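Long-range contacts in alanine dehydrogenase (Archaeoglobus fulgidus, PDB 1OMO), which catalyses the NAD-dependent oxidative deamination of L-alanine to pyruvate and the reverse reductive amination, working as a homodimer: residues Ile213-Ala218 against Gly247-Val252; Leu241-His246 against Asp289-Ala294. All coordinates share one frame; numbering follows the deposited sequence.

Overall arrangement
Both interactions lie in the Rossmann-fold NAD domain, at the C-terminal ends of its parallel strands. Their centres are about 8 Å apart. Along the chain their segments alternate: 213-218, 241-246, 247-252, 289-294. Residues 241-246 and 247-252 run directly on from each other, so helix 241-247 leads into helix 251-255. Segments 213-218 and 289-294 begin on strands 212-215 and 285-289, which are neighbours in the sheet. Asp289 joins the two contacts: its OD2 lies 2.6 Å from Glu249 N and its OD1 3.0 Å from Ile250 N, both probable hydrogen bonds. Both contacts touch NAD, and interaction 1 also holds the sodium site.

Interaction 1: Ile213-Ala218 against Gly247-Val252. With NA (sodium ion), chain C; NAD (nicotinamide-adenine-dinucleotide), chain D.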
ATOM      1  N   ILE A 213      19.049  -5.508  25.228  1.00 18.40           N
ATOM      2  CA  ILE A 213      18.486  -6.530  24.367  1.00 15.95           C
ATOM      3  C   ILE A 213      17.908  -5.972  23.065  1.00 16.67           C
ATOM      4  O   ILE A 213      17.044  -5.083  23.070  1.00 17.20           O
ATOM      5  CB  ILE A 213      17.351  -7.298  25.075  1.00 16.56           C
ATOM      6  CG1 ILE A 213      17.821  -7.838  26.414  1.00 16.29           C
ATOM      7  CG2 ILE A 213      16.875  -8.487  24.203  1.00 15.28           C
ATOM      8  CD1 ILE A 213      16.688  -8.467  27.211  1.00 17.22           C
ATOM      9  N   ASN A 214      18.413  -6.465  21.949  1.00 14.06           N
ATOM     10  CA  ASN A 214      17.840  -6.060  20.689  1.00 15.31           C
ATOM     11  C   ASN A 214      16.804  -7.162  20.474  1.00 16.01           C
ATOM     12  O   ASN A 214      17.177  -8.304  20.183  1.00 16.83           O
ATOM     13  CB  ASN A 214      18.882  -6.086  19.576  1.00 15.35           C
ATOM     14  CG  ASN A 214      19.495  -4.729  19.312  1.00 14.52           C
ATOM     15  OD1 ASN A 214      19.110  -3.724  19.905  1.00 15.78           O
ATOM     16  ND2 ASN A 214      20.456  -4.698  18.423  1.00 13.21           N
ATOM     17  N   ALA A 215      15.525  -6.856  20.701  1.00 14.95           N
ATOM     18  CA  ALA A 215      14.459  -7.858  20.513  1.00 14.26           C
ATOM     19  C   ALA A 215      13.944  -7.676  19.085  1.00 16.59           C
ATOM     20  O   ALA A 215      13.115  -6.789  18.830  1.00 15.01           O
ATOM     21  CB  ALA A 215      13.350  -7.627  21.526  1.00 14.47           C
ATOM     22  N   ILE A 216      14.444  -8.513  18.163  1.00 17.28           N
ATOM     23  CA  ILE A 216      14.126  -8.410  16.727  1.00 16.34           C
ATOM     24  C   ILE A 216      13.106  -9.391  16.123  1.00 18.17           C
ATOM     25  O   ILE A 216      12.377  -9.041  15.190  1.00 17.49           O
ATOM     26  CB  ILE A 216      15.441  -8.574  15.817  1.00 15.71           C
ATOM     27  CG1 ILE A 216      16.629  -7.771  16.367  1.00 15.95           C
ATOM     28  CG2 ILE A 216      15.179  -8.016  14.383  1.00 16.97           C
ATOM     29  CD1 ILE A 216      16.400  -6.265  16.334  1.00 14.30           C
ATOM     30  N   GLY A 217      13.086 -10.625  16.623  1.00 17.44           N
ATOM     31  CA  GLY A 217      12.230 -11.643  16.065  1.00 15.82           C
ATOM     32  C   GLY A 217      10.738 -11.415  15.962  1.00 19.16           C
ATOM     33  O   GLY A 217      10.141 -11.735  14.930  1.00 19.39           O
ATOM     34  N   ALA A 218      10.140 -10.890  17.028  1.00 21.06           N
ATOM     35  CA  ALA A 218       8.710 -10.654  17.091  1.00 23.80           C
ATOM     36  C   ALA A 218       8.225  -9.514  16.202  1.00 27.19           C
ATOM     37  O   ALA A 218       8.624  -8.363  16.376  1.00 28.08           O
ATOM     38  CB  ALA A 218       8.319 -10.393  18.535  1.00 21.57           C
ATOM     39  N   GLY A 247       2.341  -6.050  16.948  1.00 23.26           N
ATOM     40  CA  GLY A 247       3.164  -7.207  16.671  1.00 21.40           C
ATOM     41  C   GLY A 247       4.618  -7.233  17.131  1.00 20.10           C
ATOM     42  O   GLY A 247       5.347  -8.141  16.746  1.00 22.44           O
ATOM     43  N   GLY A 248       5.046  -6.278  17.944  1.00 18.50           N
ATOM     44  CA  GLY A 248       6.429  -6.277  18.417  1.00 19.91           C
ATOM     45  C   GLY A 248       6.680  -7.215  19.599  1.00 19.55           C
ATOM     46  O   GLY A 248       5.795  -7.940  19.996  1.00 17.90           O
ATOM     47  N   GLU A 249       7.878  -7.201  20.176  1.00 19.66           N
ATOM     48  CA  GLU A 249       8.142  -8.091  21.291  1.00 19.52           C
ATOM     49  C   GLU A 249       7.138  -7.849  22.427  1.00 19.49           C
ATOM     50  O   GLU A 249       6.809  -8.788  23.186  1.00 18.98           O
ATOM     51  CB  GLU A 249       9.592  -7.921  21.780  1.00 18.72           C
ATOM     52  CG  GLU A 249       9.997  -8.694  23.061  1.00 16.91           C
ATOM     53  CD  GLU A 249       9.686 -10.176  23.004  1.00 16.78           C
ATOM     54  OE1 GLU A 249       9.821 -10.783  21.921  1.00 16.08           O
ATOM     55  OE2 GLU A 249       9.321 -10.737  24.056  1.00 13.98           O
ATOM     56  N   ILE A 250       6.624  -6.627  22.547  1.00 16.51           N
ATOM     57  CA  ILE A 250       5.669  -6.375  23.626  1.00 17.56           C
ATOM     58  C   ILE A 250       4.191  -6.683  23.312  1.00 19.89           C
ATOM     59  O   ILE A 250       3.353  -6.502  24.197  1.00 20.74           O
ATOM     60  CB  ILE A 250       5.688  -4.907  24.099  1.00 15.69           C
ATOM     61  CG1 ILE A 250       4.987  -4.015  23.087  1.00 15.96           C
ATOM     62  CG2 ILE A 250       7.106  -4.401  24.222  1.00 19.37           C
ATOM     63  CD1 ILE A 250       4.838  -2.593  23.570  1.00 14.39           C
ATOM     64  N   ASN A 251       3.849  -7.150  22.103  1.00 19.50           N
ATOM     65  CA  ASN A 251       2.408  -7.326  21.802  1.00 21.30           C
ATOM     66  C   ASN A 251       1.583  -8.222  22.741  1.00 20.47           C
ATOM     67  O   ASN A 251       0.532  -7.792  23.215  1.00 21.09           O
ATOM     68  CB  ASN A 251       2.195  -7.685  20.302  1.00 19.31           C
ATOM     69  CG  ASN A 251       2.336  -9.164  19.993  1.00 22.28           C
ATOM     70  OD1 ASN A 251       1.370  -9.941  20.093  1.00 22.58           O
ATOM     71  ND2 ASN A 251       3.535  -9.564  19.578  1.00 18.97           N
ATOM     72  N   VAL A 252       2.075  -9.420  23.052  1.00 21.25           N
ATOM     73  CA  VAL A 252       1.378 -10.366  23.953  1.00 23.74           C
ATOM     74  C   VAL A 252       1.202  -9.758  25.348  1.00 24.13           C
ATOM     75  O   VAL A 252       0.112  -9.791  25.939  1.00 25.32           O
ATOM     76  CB  VAL A 252       2.170 -11.737  24.056  1.00 25.05           C
ATOM     77  CG1 VAL A 252       1.458 -12.732  24.991  1.00 27.01           C
ATOM     78  CG2 VAL A 252       2.290 -12.360  22.680  1.00 23.14           C
TER
HETATM   79 NA    NA C 900      11.251 -10.172  19.637  1.00 19.58          NA
HETATM   80  PA  NAD D 400      15.417 -17.497   9.678  1.00 42.62           P
HETATM   81  O1A NAD D 400      14.388 -18.564   9.604  1.00 41.84           O
HETATM   82  O2A NAD D 400      16.597 -17.536   8.697  1.00 43.02           O
HETATM   83  O5B NAD D 400      16.109 -17.189  11.146  1.00 39.47           O
HETATM   84  C5B NAD D 400      15.475 -17.610  12.426  1.00 35.24           C
HETATM   85  C4B NAD D 400      16.468 -18.581  13.116  1.00 32.55           C
HETATM   86  O4B NAD D 400      15.776 -18.901  14.403  1.00 28.95           O
HETATM   87  C3B NAD D 400      16.668 -20.027  12.456  1.00 31.27           C
HETATM   88  O3B NAD D 400      18.105 -20.303  12.214  1.00 28.82           O
HETATM   89  C2B NAD D 400      16.011 -21.030  13.435  1.00 28.97           C
HETATM   90  O2B NAD D 400      16.459 -22.336  13.474  1.00 27.63           O
HETATM   91  C1B NAD D 400      16.106 -20.221  14.765  1.00 29.36           C
HETATM   92  N9A NAD D 400      15.086 -20.551  15.717  1.00 28.41           N
HETATM   93  C8A NAD D 400      13.742 -20.834  15.575  1.00 30.16           C
HETATM   94  N7A NAD D 400      13.133 -21.071  16.717  1.00 31.29           N
HETATM   95  C5A NAD D 400      14.033 -20.963  17.685  1.00 26.49           C
HETATM   96  C6A NAD D 400      13.933 -21.103  19.138  1.00 26.41           C
HETATM   97  N6A NAD D 400      12.809 -21.419  19.727  1.00 24.99           N
HETATM   98  N1A NAD D 400      15.118 -20.895  19.823  1.00 24.17           N
HETATM   99  C2A NAD D 400      16.295 -20.581  19.231  1.00 27.02           C
HETATM  100  N3A NAD D 400      16.439 -20.441  17.832  1.00 25.01           N
HETATM  101  C4A NAD D 400      15.274 -20.624  17.105  1.00 27.03           C
HETATM  102  O3  NAD D 400      14.888 -15.919   9.651  1.00 35.43           O
HETATM  103  PN  NAD D 400      15.635 -14.393   9.647  1.00 38.15           P
HETATM  104  O1N NAD D 400      17.100 -14.604   9.926  1.00 40.39           O
HETATM  105  O2N NAD D 400      15.142 -13.615   8.443  1.00 37.75           O
HETATM  106  O5D NAD D 400      14.905 -13.803  11.047  1.00 39.15           O
HETATM  107  C5D NAD D 400      13.378 -14.177  11.021  1.00 41.45           C
HETATM  108  C4D NAD D 400      12.613 -13.520  12.123  1.00 44.01           C
HETATM  109  O4D NAD D 400      12.867 -12.010  12.015  1.00 45.94           O
HETATM  110  C3D NAD D 400      11.060 -13.657  12.035  1.00 43.52           C
HETATM  111  O3D NAD D 400      10.427 -13.522  13.321  1.00 42.92           O
HETATM  112  C2D NAD D 400      10.740 -12.505  11.078  1.00 42.97           C
HETATM  113  O2D NAD D 400       9.384 -12.292  10.859  1.00 41.14           O
HETATM  114  C1D NAD D 400      11.577 -11.321  11.758  1.00 44.29           C
HETATM  115  N1N NAD D 400      12.037 -10.143  10.943  1.00 44.63           N
HETATM  116  C2N NAD D 400      11.709  -8.868  11.581  1.00 44.12           C
HETATM  117  C3N NAD D 400      12.304  -7.725  10.934  1.00 44.92           C
HETATM  118  C7N NAD D 400      11.917  -6.296  11.651  1.00 45.93           C
HETATM  119  O7N NAD D 400      11.972  -5.246  10.950  1.00 46.39           O
HETATM  120  N7N NAD D 400      11.573  -6.312  12.979  1.00 46.40           N
HETATM  121  C4N NAD D 400      13.151  -7.738   9.801  1.00 43.63           C
HETATM  122  C5N NAD D 400      13.395  -9.073   9.278  1.00 43.73           C
HETATM  123  C6N NAD D 400      12.855 -10.241   9.840  1.00 44.10           C
HETATM  124  O   HOH W   1      10.517  -7.216  18.193  1.00  8.80           O
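Ala215 and Ala218 present their methyl groups to Glu249 at the end of a Rossmann-fold strand. Strand 212-215 belongs to the parallel sheet of the NAD domain. The loop after it includes Gly217 and Ala218, both part of the NAD site. Ala215 CB meets Glu249 CB at 3.8 Å and lies equally near Glu249 CG. Ala218 CB sits further along the loop and packs on Glu249 CA at 3.6 Å. Ala215 CB thus lies against the CB-CG stem, while Ala218 CB touches both CA and the OE1 end.

Glu249 CG is anti to the backbone N (chi1 174°), and the chain then bends at chi2 (53°). OE1 binds the sodium ion at 2.8 Å. Glu225 supplies a second carboxylate oxygen to the ion, and Glu249 OE2 accepts from Leu226 N. Both carboxylate oxygens are therefore held. Ala218 CB borders the same site.

No direct hydrogen bond joins the two segments. Water 1 lies 2.7 Å from Ala215 O and probably donates to it. It accepts only weakly from Glu249 N, whose stronger partner is Asp289 OD2. Residues Gly248-Asn251 form a type I beta turn. Gly248 O takes two donors from Asn251: the backbone N at 3.0 Å and the side-chain ND2 at 2.8 Å, the latter tilted slightly (15°) from the carbonyl plane.

Interaction 2: Leu241-His246 against Asp289-Ala294; sequences LEQAKH and DSTGLA. With NAD (nicotinamide-adenine-dinucleotide), chain D.
Gln243 reaches from helix 241-247 to the loop at Thr291-Gly292 and gives its amide nitrogen to two acceptors. NE2 donates a hydrogen bond to Thr291 OG1 at 2.7 Å, bent to 140°. It donates another to Gly292 O at 3.0 Å, straighter at 160°. Gly292 O lies in the Gln243 amide plane, but NE2 stands above the Gly292 carbonyl plane. The chain is extended beyond CG (chi2 -170°), which carries CD across to the loop. Gln243 OE1 accepts from water 2 (2.9 Å), which takes the Ala294 N-H. Leu293 CD2 packs 3.4 Å from NE2. An alanine here would probably leave Thr291 OG1 and Gly292 O without this amide donor and open a gap beside Leu293 CD2.

Thr291 turns its other branch to the helix, CG2 3.7 Å from Ala244 CA. Ala244 CB packs on Asp289 OD1; the oxygens of Asp289 accept from Glu249 N and Ile250 N. Asp239 OD1 takes the backbone N-H of both Thr291 and Gly292, and Lys41 NZ donates to Thr291 O and weakly to Gly292 O.

This loop after a Rossmann-fold strand lines the nicotinamide end of the NAD pocket with Ser290, Thr291 and Gly292, whose CA lies 3.0 Å from NAD O7N. Helix 241-247 follows strand 234-238, which neighbours strand 285-289 in the parallel sheet. The loop leaves that strand and, with Leu293 as N-cap, enters helix 294-311, where Ala294 touches strand 50-58.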
ATOM      1  N   LEU A 241       5.496   3.038  18.385  1.00 22.03           N
ATOM      2  CA  LEU A 241       4.621   2.589  19.435  1.00 24.92           C
ATOM      3  C   LEU A 241       3.483   1.683  18.950  1.00 25.29           C
ATOM      4  O   LEU A 241       3.311   0.568  19.466  1.00 25.31           O
ATOM      5  CB  LEU A 241       4.057   3.785  20.200  1.00 25.11           C
ATOM      6  CG  LEU A 241       3.111   3.370  21.325  1.00 27.92           C
ATOM      7  CD1 LEU A 241       3.791   2.372  22.262  1.00 28.39           C
ATOM      8  CD2 LEU A 241       2.654   4.628  22.081  1.00 29.29           C
ATOM      9  N   GLU A 242       2.714   2.126  17.958  1.00 24.92           N
ATOM     10  CA  GLU A 242       1.590   1.311  17.512  1.00 24.80           C
ATOM     11  C   GLU A 242       1.947  -0.033  16.868  1.00 22.69           C
ATOM     12  O   GLU A 242       1.243  -1.024  17.069  1.00 18.94           O
ATOM     13  CB  GLU A 242       0.674   2.125  16.606  1.00 27.57           C
ATOM     14  CG  GLU A 242      -0.818   1.877  16.925  1.00 35.36           C
ATOM     15  CD  GLU A 242      -1.249   2.261  18.359  1.00 37.00           C
ATOM     16  OE1 GLU A 242      -2.304   1.754  18.805  1.00 40.94           O
ATOM     17  OE2 GLU A 242      -0.559   3.061  19.038  1.00 39.51           O
ATOM     18  N   GLN A 243       3.043  -0.089  16.119  1.00 21.20           N
ATOM     19  CA  GLN A 243       3.439  -1.360  15.519  1.00 20.19           C
ATOM     20  C   GLN A 243       3.967  -2.332  16.589  1.00 20.25           C
ATOM     21  O   GLN A 243       3.845  -3.555  16.438  1.00 18.89           O
ATOM     22  CB  GLN A 243       4.511  -1.155  14.452  1.00 20.00           C
ATOM     23  CG  GLN A 243       4.101  -0.201  13.342  1.00 21.10           C
ATOM     24  CD  GLN A 243       5.082  -0.205  12.190  1.00 22.81           C
ATOM     25  OE1 GLN A 243       4.854   0.460  11.210  1.00 27.95           O
ATOM     26  NE2 GLN A 243       6.179  -0.971  12.302  1.00 23.15           N
ATOM     27  N   ALA A 244       4.554  -1.806  17.658  1.00 19.67           N
ATOM     28  CA  ALA A 244       5.073  -2.684  18.706  1.00 20.52           C
ATOM     29  C   ALA A 244       3.861  -3.312  19.398  1.00 22.38           C
ATOM     30  O   ALA A 244       3.805  -4.546  19.551  1.00 22.68           O
ATOM     31  CB  ALA A 244       5.940  -1.902  19.705  1.00 17.64           C
ATOM     32  N   LYS A 245       2.887  -2.477  19.773  1.00 23.38           N
ATOM     33  CA  LYS A 245       1.641  -2.936  20.412  1.00 26.08           C
ATOM     34  C   LYS A 245       1.024  -4.124  19.651  1.00 27.39           C
ATOM     35  O   LYS A 245       0.737  -5.165  20.222  1.00 28.98           O
ATOM     36  CB  LYS A 245       0.587  -1.829  20.410  1.00 29.12           C
ATOM     37  CG  LYS A 245       0.590  -0.830  21.564  1.00 32.75           C
ATOM     38  CD  LYS A 245      -0.581   0.151  21.336  1.00 35.30           C
ATOM     39  CE  LYS A 245      -0.865   1.098  22.490  1.00 38.38           C
ATOM     40  NZ  LYS A 245      -1.660   2.281  21.978  1.00 39.19           N
ATOM     41  N   HIS A 246       0.811  -3.936  18.355  1.00 25.82           N
ATOM     42  CA  HIS A 246       0.220  -4.943  17.492  1.00 25.10           C
ATOM     43  C   HIS A 246       1.055  -6.218  17.235  1.00 24.70           C
ATOM     44  O   HIS A 246       0.537  -7.341  17.288  1.00 24.68           O
ATOM     45  CB  HIS A 246      -0.132  -4.262  16.164  1.00 26.90           C
ATOM     46  CG  HIS A 246      -0.343  -5.205  15.024  1.00 30.77           C
ATOM     47  ND1 HIS A 246      -1.570  -5.776  14.743  1.00 32.94           N
ATOM     48  CD2 HIS A 246       0.514  -5.672  14.084  1.00 31.18           C
ATOM     49  CE1 HIS A 246      -1.460  -6.548  13.678  1.00 31.74           C
ATOM     50  NE2 HIS A 246      -0.205  -6.503  13.259  1.00 32.74           N
ATOM     51  N   ASP A 289      12.662  -2.790  21.001  1.00 17.92           N
ATOM     52  CA  ASP A 289      11.605  -3.566  20.368  1.00 17.52           C
ATOM     53  C   ASP A 289      11.500  -3.121  18.897  1.00 17.29           C
ATOM     54  O   ASP A 289      10.924  -2.074  18.584  1.00 17.20           O
ATOM     55  CB  ASP A 289      10.277  -3.300  21.069  1.00 16.94           C
ATOM     56  CG  ASP A 289       9.259  -4.370  20.791  1.00 19.61           C
ATOM     57  OD1 ASP A 289       8.220  -4.378  21.465  1.00 23.05           O
ATOM     58  OD2 ASP A 289       9.493  -5.220  19.904  1.00 20.23           O
ATOM     59  N   SER A 290      12.047  -3.940  18.008  1.00 16.12           N
ATOM     60  CA  SER A 290      12.068  -3.635  16.602  1.00 16.64           C
ATOM     61  C   SER A 290      10.946  -4.298  15.796  1.00 17.34           C
ATOM     62  O   SER A 290      10.698  -5.497  15.911  1.00 17.85           O
ATOM     63  CB  SER A 290      13.450  -4.019  16.074  1.00 13.43           C
ATOM     64  OG  SER A 290      13.565  -3.937  14.684  1.00 14.35           O
ATOM     65  N   THR A 291      10.244  -3.499  15.002  1.00 16.44           N
ATOM     66  CA  THR A 291       9.185  -4.047  14.168  1.00 19.51           C
ATOM     67  C   THR A 291       9.402  -3.834  12.674  1.00 19.03           C
ATOM     68  O   THR A 291       8.772  -4.521  11.876  1.00 21.73           O
ATOM     69  CB  THR A 291       7.769  -3.476  14.523  1.00 19.06           C
ATOM     70  OG1 THR A 291       7.718  -2.065  14.261  1.00 23.94           O
ATOM     71  CG2 THR A 291       7.439  -3.714  15.996  1.00 21.20           C
ATOM     72  N   GLY A 292      10.274  -2.902  12.292  1.00 20.52           N
ATOM     73  CA  GLY A 292      10.506  -2.601  10.870  1.00 20.72           C
ATOM     74  C   GLY A 292       9.561  -1.481  10.407  1.00 19.94           C
ATOM     75  O   GLY A 292       8.337  -1.662  10.369  1.00 17.97           O
ATOM     76  N   LEU A 293      10.113  -0.322  10.052  1.00 18.70           N
ATOM     77  CA  LEU A 293       9.256   0.799   9.662  1.00 18.99           C
ATOM     78  C   LEU A 293       9.419   1.216   8.203  1.00 19.23           C
ATOM     79  O   LEU A 293      10.523   1.160   7.659  1.00 18.51           O
ATOM     80  CB  LEU A 293       9.554   1.995  10.563  1.00 21.30           C
ATOM     81  CG  LEU A 293       9.931   1.766  12.039  1.00 24.58           C
ATOM     82  CD1 LEU A 293      10.314   3.130  12.661  1.00 27.63           C
ATOM     83  CD2 LEU A 293       8.806   1.138  12.797  1.00 21.57           C
ATOM     84  N   ALA A 294       8.335   1.655   7.563  1.00 18.56           N
ATOM     85  CA  ALA A 294       8.442   2.076   6.165  1.00 17.99           C
ATOM     86  C   ALA A 294       9.486   3.196   5.992  1.00 16.91           C
ATOM     87  O   ALA A 294      10.173   3.252   4.975  1.00 20.78           O
ATOM     88  CB  ALA A 294       7.066   2.517   5.602  1.00 14.92           C
TER
HETATM   89  PA  NAD D 400      15.417 -17.497   9.678  1.00 42.62           P
HETATM   90  O1A NAD D 400      14.388 -18.564   9.604  1.00 41.84           O
HETATM   91  O2A NAD D 400      16.597 -17.536   8.697  1.00 43.02           O
HETATM   92  O5B NAD D 400      16.109 -17.189  11.146  1.00 39.47           O
HETATM   93  C5B NAD D 400      15.475 -17.610  12.426  1.00 35.24           C
HETATM   94  C4B NAD D 400      16.468 -18.581  13.116  1.00 32.55           C
HETATM   95  O4B NAD D 400      15.776 -18.901  14.403  1.00 28.95           O
HETATM   96  C3B NAD D 400      16.668 -20.027  12.456  1.00 31.27           C
HETATM   97  O3B NAD D 400      18.105 -20.303  12.214  1.00 28.82           O
HETATM   98  C2B NAD D 400      16.011 -21.030  13.435  1.00 28.97           C
HETATM   99  O2B NAD D 400      16.459 -22.336  13.474  1.00 27.63           O
HETATM  100  C1B NAD D 400      16.106 -20.221  14.765  1.00 29.36           C
HETATM  101  N9A NAD D 400      15.086 -20.551  15.717  1.00 28.41           N
HETATM  102  C8A NAD D 400      13.742 -20.834  15.575  1.00 30.16           C
HETATM  103  N7A NAD D 400      13.133 -21.071  16.717  1.00 31.29           N
HETATM  104  C5A NAD D 400      14.033 -20.963  17.685  1.00 26.49           C
HETATM  105  C6A NAD D 400      13.933 -21.103  19.138  1.00 26.41           C
HETATM  106  N6A NAD D 400      12.809 -21.419  19.727  1.00 24.99           N
HETATM  107  N1A NAD D 400      15.118 -20.895  19.823  1.00 24.17           N
HETATM  108  C2A NAD D 400      16.295 -20.581  19.231  1.00 27.02           C
HETATM  109  N3A NAD D 400      16.439 -20.441  17.832  1.00 25.01           N
HETATM  110  C4A NAD D 400      15.274 -20.624  17.105  1.00 27.03           C
HETATM  111  O3  NAD D 400      14.888 -15.919   9.651  1.00 35.43           O
HETATM  112  PN  NAD D 400      15.635 -14.393   9.647  1.00 38.15           P
HETATM  113  O1N NAD D 400      17.100 -14.604   9.926  1.00 40.39           O
HETATM  114  O2N NAD D 400      15.142 -13.615   8.443  1.00 37.75           O
HETATM  115  O5D NAD D 400      14.905 -13.803  11.047  1.00 39.15           O
HETATM  116  C5D NAD D 400      13.378 -14.177  11.021  1.00 41.45           C
HETATM  117  C4D NAD D 400      12.613 -13.520  12.123  1.00 44.01           C
HETATM  118  O4D NAD D 400      12.867 -12.010  12.015  1.00 45.94           O
HETATM  119  C3D NAD D 400      11.060 -13.657  12.035  1.00 43.52           C
HETATM  120  O3D NAD D 400      10.427 -13.522  13.321  1.00 42.92           O
HETATM  121  C2D NAD D 400      10.740 -12.505  11.078  1.00 42.97           C
HETATM  122  O2D NAD D 400       9.384 -12.292  10.859  1.00 41.14           O
HETATM  123  C1D NAD D 400      11.577 -11.321  11.758  1.00 44.29           C
HETATM  124  N1N NAD D 400      12.037 -10.143  10.943  1.00 44.63           N
HETATM  125  C2N NAD D 400      11.709  -8.868  11.581  1.00 44.12           C
HETATM  126  C3N NAD D 400      12.304  -7.725  10.934  1.00 44.92           C
HETATM  127  C7N NAD D 400      11.917  -6.296  11.651  1.00 45.93           C
HETATM  128  O7N NAD D 400      11.972  -5.246  10.950  1.00 46.39           O
HETATM  129  N7N NAD D 400      11.573  -6.312  12.979  1.00 46.40           N
HETATM  130  C4N NAD D 400      13.151  -7.738   9.801  1.00 43.63           C
HETATM  131  C5N NAD D 400      13.395  -9.073   9.278  1.00 43.73           C
HETATM  132  C6N NAD D 400      12.855 -10.241   9.840  1.00 44.10           C
HETATM  133  O   HOH W   2       5.776   0.784   8.448  1.00 16.05           O